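Local coordinates for Hpr(Ser) kinase (Coxiella burnetii, PDB 3TQF), which phosphorylates the phosphocarrier protein HPr on a serine and, as a bifunctional kinase/phosphatase, also removes that phosphate, at the interface of chains A and B. Sequence-based numbering; all coordinates share one arbitrary frame. Chains: chain A/B, Hpr(Ser) kinase.

Contact 1: the interface of chains A and B. Residues chain A 75, 77-78, 83; chain B 116, 147-148, 151.
The side-chain amide of B:Asn151 reaches from helix 141-165 to the backbone of A:Ile77 in strand 76-79, its ND2 giving a hydrogen bond of 3.1 Å to the carbonyl O. The bond is weak and well off straight, with 134° at the hydrogen. The other end of the amide, OD1, rests on the branched end of A:Leu83, 3.4 Å from methyl CD1; the two side chains meet at about a right angle. On the opposite flank the CG2 branch of A:Ile75 touches ND2, so carbon borders the amide at both ends and should limit its swing.

One turn earlier on the same helix, B:Thr147 turns its methyl to chain A. Its chi1 of -53° puts OG1 beside the backbone N and leaves CG2 anti to it; CG2 meets A:Leu83 CD1 at 3.8 Å, while the far end of A:Ile78, CD1, comes across it at 4.0 Å. B:Leu148 instead works on the backbone: its CG stands anti to N (chi1 -172°), carrying CD1 to 3.8 Å from A:Ile75 CA. Beyond it, B:Pro116 places ring carbons CG and CD beside the A:Ile75 carbonyl oxygen.

This mostly apolar patch, with a weak amide hydrogen bond, seats the long C-terminal helix of chain B against the strand and short helix of chain A, and probably helps hold the chains together, if this interface is the biological one.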
loop_
_atom_site.group_PDB
_atom_site.type_symbol
_atom_site.label_atom_id
_atom_site.label_comp_id
_atom_site.label_asym_id
_atom_site.label_seq_id
_atom_site.Cartn_x
_atom_site.Cartn_y
_atom_site.Cartn_z
ATOM N N ILE A 75 -2.140 1.339 17.530
ATOM C CA ILE A 75 -1.111 2.356 17.702
ATOM C C ILE A 75 -1.437 3.252 18.886
ATOM O O ILE A 75 -0.587 3.488 19.750
ATOM C CB ILE A 75 -0.991 3.245 16.454
ATOM C CG1 ILE A 75 -0.694 2.396 15.215
ATOM C CG2 ILE A 75 0.095 4.290 16.652
ATOM C CD1 ILE A 75 -0.724 3.182 13.910
ATOM N N ILE A 77 -2.750 7.120 20.059
ATOM C CA ILE A 77 -2.699 8.492 19.570
ATOM C C ILE A 77 -1.461 8.718 18.702
ATOM O O ILE A 77 -0.395 8.166 18.971
ATOM C CB ILE A 77 -2.713 9.496 20.745
ATOM C CG1 ILE A 77 -4.082 9.478 21.428
ATOM C CG2 ILE A 77 -2.397 10.909 20.271
ATOM C CD1 ILE A 77 -5.215 9.975 20.537
ATOM N N ILE A 78 -1.620 9.528 17.659
ATOM C CA ILE A 78 -0.536 9.867 16.755
ATOM C C ILE A 78 -0.436 11.385 16.641
ATOM O O ILE A 78 -1.318 12.023 16.064
ATOM C CB ILE A 78 -0.776 9.289 15.336
ATOM C CG1 ILE A 78 -0.925 7.767 15.381
ATOM C CG2 ILE A 78 0.364 9.671 14.395
ATOM C CD1 ILE A 78 -1.334 7.162 14.054
ATOM N N LEU A 83 5.414 13.612 13.728
ATOM C CA LEU A 83 5.857 12.508 12.874
ATOM C C LEU A 83 5.927 12.844 11.387
ATOM O O LEU A 83 6.699 12.228 10.660
ATOM C CB LEU A 83 4.951 11.281 13.060
ATOM C CG LEU A 83 5.009 10.512 14.386
ATOM C CD1 LEU A 83 4.309 9.175 14.236
ATOM C CD2 LEU A 83 6.430 10.299 14.864
ATOM N N PRO B 116 -0.839 1.769 22.731
ATOM C CA PRO B 116 -0.777 0.377 22.282
ATOM C C PRO B 116 -0.904 -0.598 23.445
ATOM O O PRO B 116 -0.708 -0.210 24.597
ATOM C CB PRO B 116 0.619 0.255 21.654
ATOM C CG PRO B 116 1.218 1.617 21.666
ATOM C CD PRO B 116 0.471 2.438 22.650
ATOM N N THR B 147 4.820 3.357 11.886
ATOM C CA THR B 147 4.320 4.395 12.785
ATOM C C THR B 147 4.348 3.926 14.241
ATOM O O THR B 147 4.696 4.696 15.135
ATOM C CB THR B 147 2.893 4.817 12.399
ATOM O OG1 THR B 147 2.868 5.177 11.013
ATOM C CG2 THR B 147 2.437 6.002 13.227
ATOM N N LEU B 148 3.988 2.663 14.464
ATOM C CA LEU B 148 4.041 2.059 15.793
ATOM C C LEU B 148 5.452 2.087 16.363
ATOM O O LEU B 148 5.637 2.333 17.557
ATOM C CB LEU B 148 3.570 0.611 15.732
ATOM C CG LEU B 148 3.389 -0.114 17.061
ATOM C CD1 LEU B 148 2.127 0.360 17.767
ATOM C CD2 LEU B 148 3.342 -1.609 16.823
ATOM N N ASN B 151 6.691 5.749 17.114
ATOM C CA ASN B 151 6.048 6.159 18.361
ATOM C C ASN B 151 6.727 5.537 19.562
ATOM O O ASN B 151 6.883 6.185 20.597
ATOM C CB ASN B 151 4.556 5.782 18.374
ATOM C CG ASN B 151 3.652 6.944 18.010
ATOM O OD1 ASN B 151 4.073 7.899 17.366
ATOM N ND2 ASN B 151 2.401 6.866 18.432
#

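Contact 2: the interface of chains A and B. Residues chain A 34-35, 38, 72, 75; chain B 140, 143-144, 147.
Here two helices of neighbouring subunits pack mainly through carbon contacts: A:Leu34, A:Ala35 and A:Asp38, from the helix that follows the ATP-binding P-loop, face B:Leu143, B:Leu144 and B:Thr147 near the start of helix 141-165. The patch joins chains A and B of the three-copy deposited assembly. HPr kinase/phosphatases are typically oligomeric, so the contact may well belong to the working enzyme, and it sets a subunit boundary against the nucleotide-binding part of chain A.

B:Leu143 is the wedge. Its chain runs out with CG opposite the backbone N (chi1 179°), and its two methyls divide the work. CD2 presses on the backbone of the chain A helix, 3.5 Å from A:Ala35 CA, and it also touches A:Leu34 CG at 3.8 Å. CD1 sits over the face of the A:Asp38 carboxylate, 3.6 Å from CG and about equally far from both oxygens. Aliphatic cover of this kind probably shields one face of the carboxylate from water.

Next to the wedge, A:Leu34 sends CD2 into the angle between B:Leu144 and B:Thr147. It crosses B:Leu144 obliquely, the two CD2 methyls 3.8 Å apart, and points tip to tip at the hydroxyl of B:Thr147. B:Leu144 CD2 is met from another side by A:Ile75 CD1 at 4.0 Å, the isoleucine lying at about a right angle to it, with A:Ile72 a little farther back. B:Asn140, just ahead of the helix, borders A:Ala35 CB with its amide.

The B:Thr147 hydroxyl that A:Leu34 approaches is held within its own helix: OG1 donates to the carbonyl O of B:Leu143 at 2.6 Å, tilted 30° from the carbonyl plane.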
loop_
_atom_site.group_PDB
_atom_site.type_symbol
_atom_site.label_atom_id
_atom_site.label_comp_id
_atom_site.label_asym_id
_atom_site.label_seq_id
_atom_site.Cartn_x
_atom_site.Cartn_y
_atom_site.Cartn_z
ATOM N N LEU A 34 -4.150 8.481 7.828
ATOM C CA LEU A 34 -2.710 8.305 7.979
ATOM C C LEU A 34 -2.039 8.056 6.630
ATOM O O LEU A 34 -1.070 8.727 6.284
ATOM C CB LEU A 34 -2.401 7.146 8.939
ATOM C CG LEU A 34 -0.943 7.014 9.416
ATOM C CD1 LEU A 34 -0.513 8.237 10.204
ATOM C CD2 LEU A 34 -0.744 5.752 10.250
ATOM N N ALA A 35 -2.562 7.101 5.868
ATOM C CA ALA A 35 -2.002 6.766 4.556
ATOM C C ALA A 35 -2.009 7.970 3.612
ATOM O O ALA A 35 -1.032 8.210 2.906
ATOM C CB ALA A 35 -2.752 5.604 3.939
ATOM N N ASP A 38 0.698 10.274 4.519
ATOM C CA ASP A 38 1.958 9.685 4.061
ATOM C C ASP A 38 2.194 9.926 2.574
ATOM O O ASP A 38 3.334 9.955 2.126
ATOM C CB ASP A 38 1.969 8.178 4.362
ATOM C CG ASP A 38 3.294 7.515 4.026
ATOM O OD1 ASP A 38 4.337 7.936 4.572
ATOM O OD2 ASP A 38 3.289 6.562 3.219
ATOM N N ILE A 72 -5.588 5.547 16.049
ATOM C CA ILE A 72 -5.621 4.320 15.261
ATOM C C ILE A 72 -5.461 3.148 16.215
ATOM O O ILE A 72 -4.461 3.056 16.923
ATOM C CB ILE A 72 -4.496 4.286 14.213
ATOM C CG1 ILE A 72 -4.715 5.376 13.159
ATOM C CG2 ILE A 72 -4.425 2.923 13.543
ATOM C CD1 ILE A 72 -3.673 5.379 12.060
ATOM N N ILE A 75 -2.140 1.339 17.530
ATOM C CA ILE A 75 -1.111 2.356 17.702
ATOM C C ILE A 75 -1.437 3.252 18.886
ATOM O O ILE A 75 -0.587 3.488 19.750
ATOM C CB ILE A 75 -0.991 3.245 16.454
ATOM C CG1 ILE A 75 -0.694 2.396 15.215
ATOM C CG2 ILE A 75 0.095 4.290 16.652
ATOM C CD1 ILE A 75 -0.724 3.182 13.910
ATOM N N ASN B 140 -2.867 -0.776 5.118
ATOM C CA ASN B 140 -1.485 -0.341 4.965
ATOM C C ASN B 140 -0.675 -0.691 6.203
ATOM O O ASN B 140 -0.087 0.174 6.846
ATOM C CB ASN B 140 -1.412 1.158 4.635
ATOM C CG ASN B 140 -0.217 1.513 3.739
ATOM O OD1 ASN B 140 0.896 0.977 3.893
ATOM N ND2 ASN B 140 -0.451 2.424 2.792
ATOM N N LEU B 143 2.844 0.821 6.876
ATOM C CA LEU B 143 2.813 2.176 7.413
ATOM C C LEU B 143 2.431 2.148 8.888
ATOM O O LEU B 143 2.948 2.929 9.676
ATOM C CB LEU B 143 1.830 3.048 6.628
ATOM C CG LEU B 143 1.664 4.495 7.097
ATOM C CD1 LEU B 143 2.925 5.292 6.855
ATOM C CD2 LEU B 143 0.482 5.136 6.403
ATOM N N LEU B 144 1.528 1.245 9.255
ATOM C CA LEU B 144 1.069 1.154 10.632
ATOM C C LEU B 144 2.185 0.696 11.554
ATOM O O LEU B 144 2.401 1.276 12.616
ATOM C CB LEU B 144 -0.133 0.209 10.736
ATOM C CG LEU B 144 -1.385 0.627 9.949
ATOM C CD1 LEU B 144 -2.552 -0.282 10.288
ATOM C CD2 LEU B 144 -1.739 2.073 10.207
ATOM N N THR B 147 4.820 3.357 11.886
ATOM C CA THR B 147 4.320 4.395 12.785
ATOM C C THR B 147 4.348 3.926 14.241
ATOM O O THR B 147 4.696 4.696 15.135
ATOM C CB THR B 147 2.893 4.817 12.399
ATOM O OG1 THR B 147 2.868 5.177 11.013
ATOM C CG2 THR B 147 2.437 6.002 13.227
#

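Contact 1 and contact 2 are neighbouring stretches of one interface, their C-alpha centres about 8 Å apart. Helix 141-165 of chain B runs through both, and B:Thr147 serves each with a different branch: its methyl in contact 1, its hydroxyl in contact 2. On chain A the shared residue is A:Ile75, in the loop between strands 69-72 and 76-79. One long helix of chain B thus bears on several elements of chain A at once, which should fix the relative orientation of the subunits, and the boundary lies next to the helix that follows the P-loop. The whole interface is not exactly two-fold.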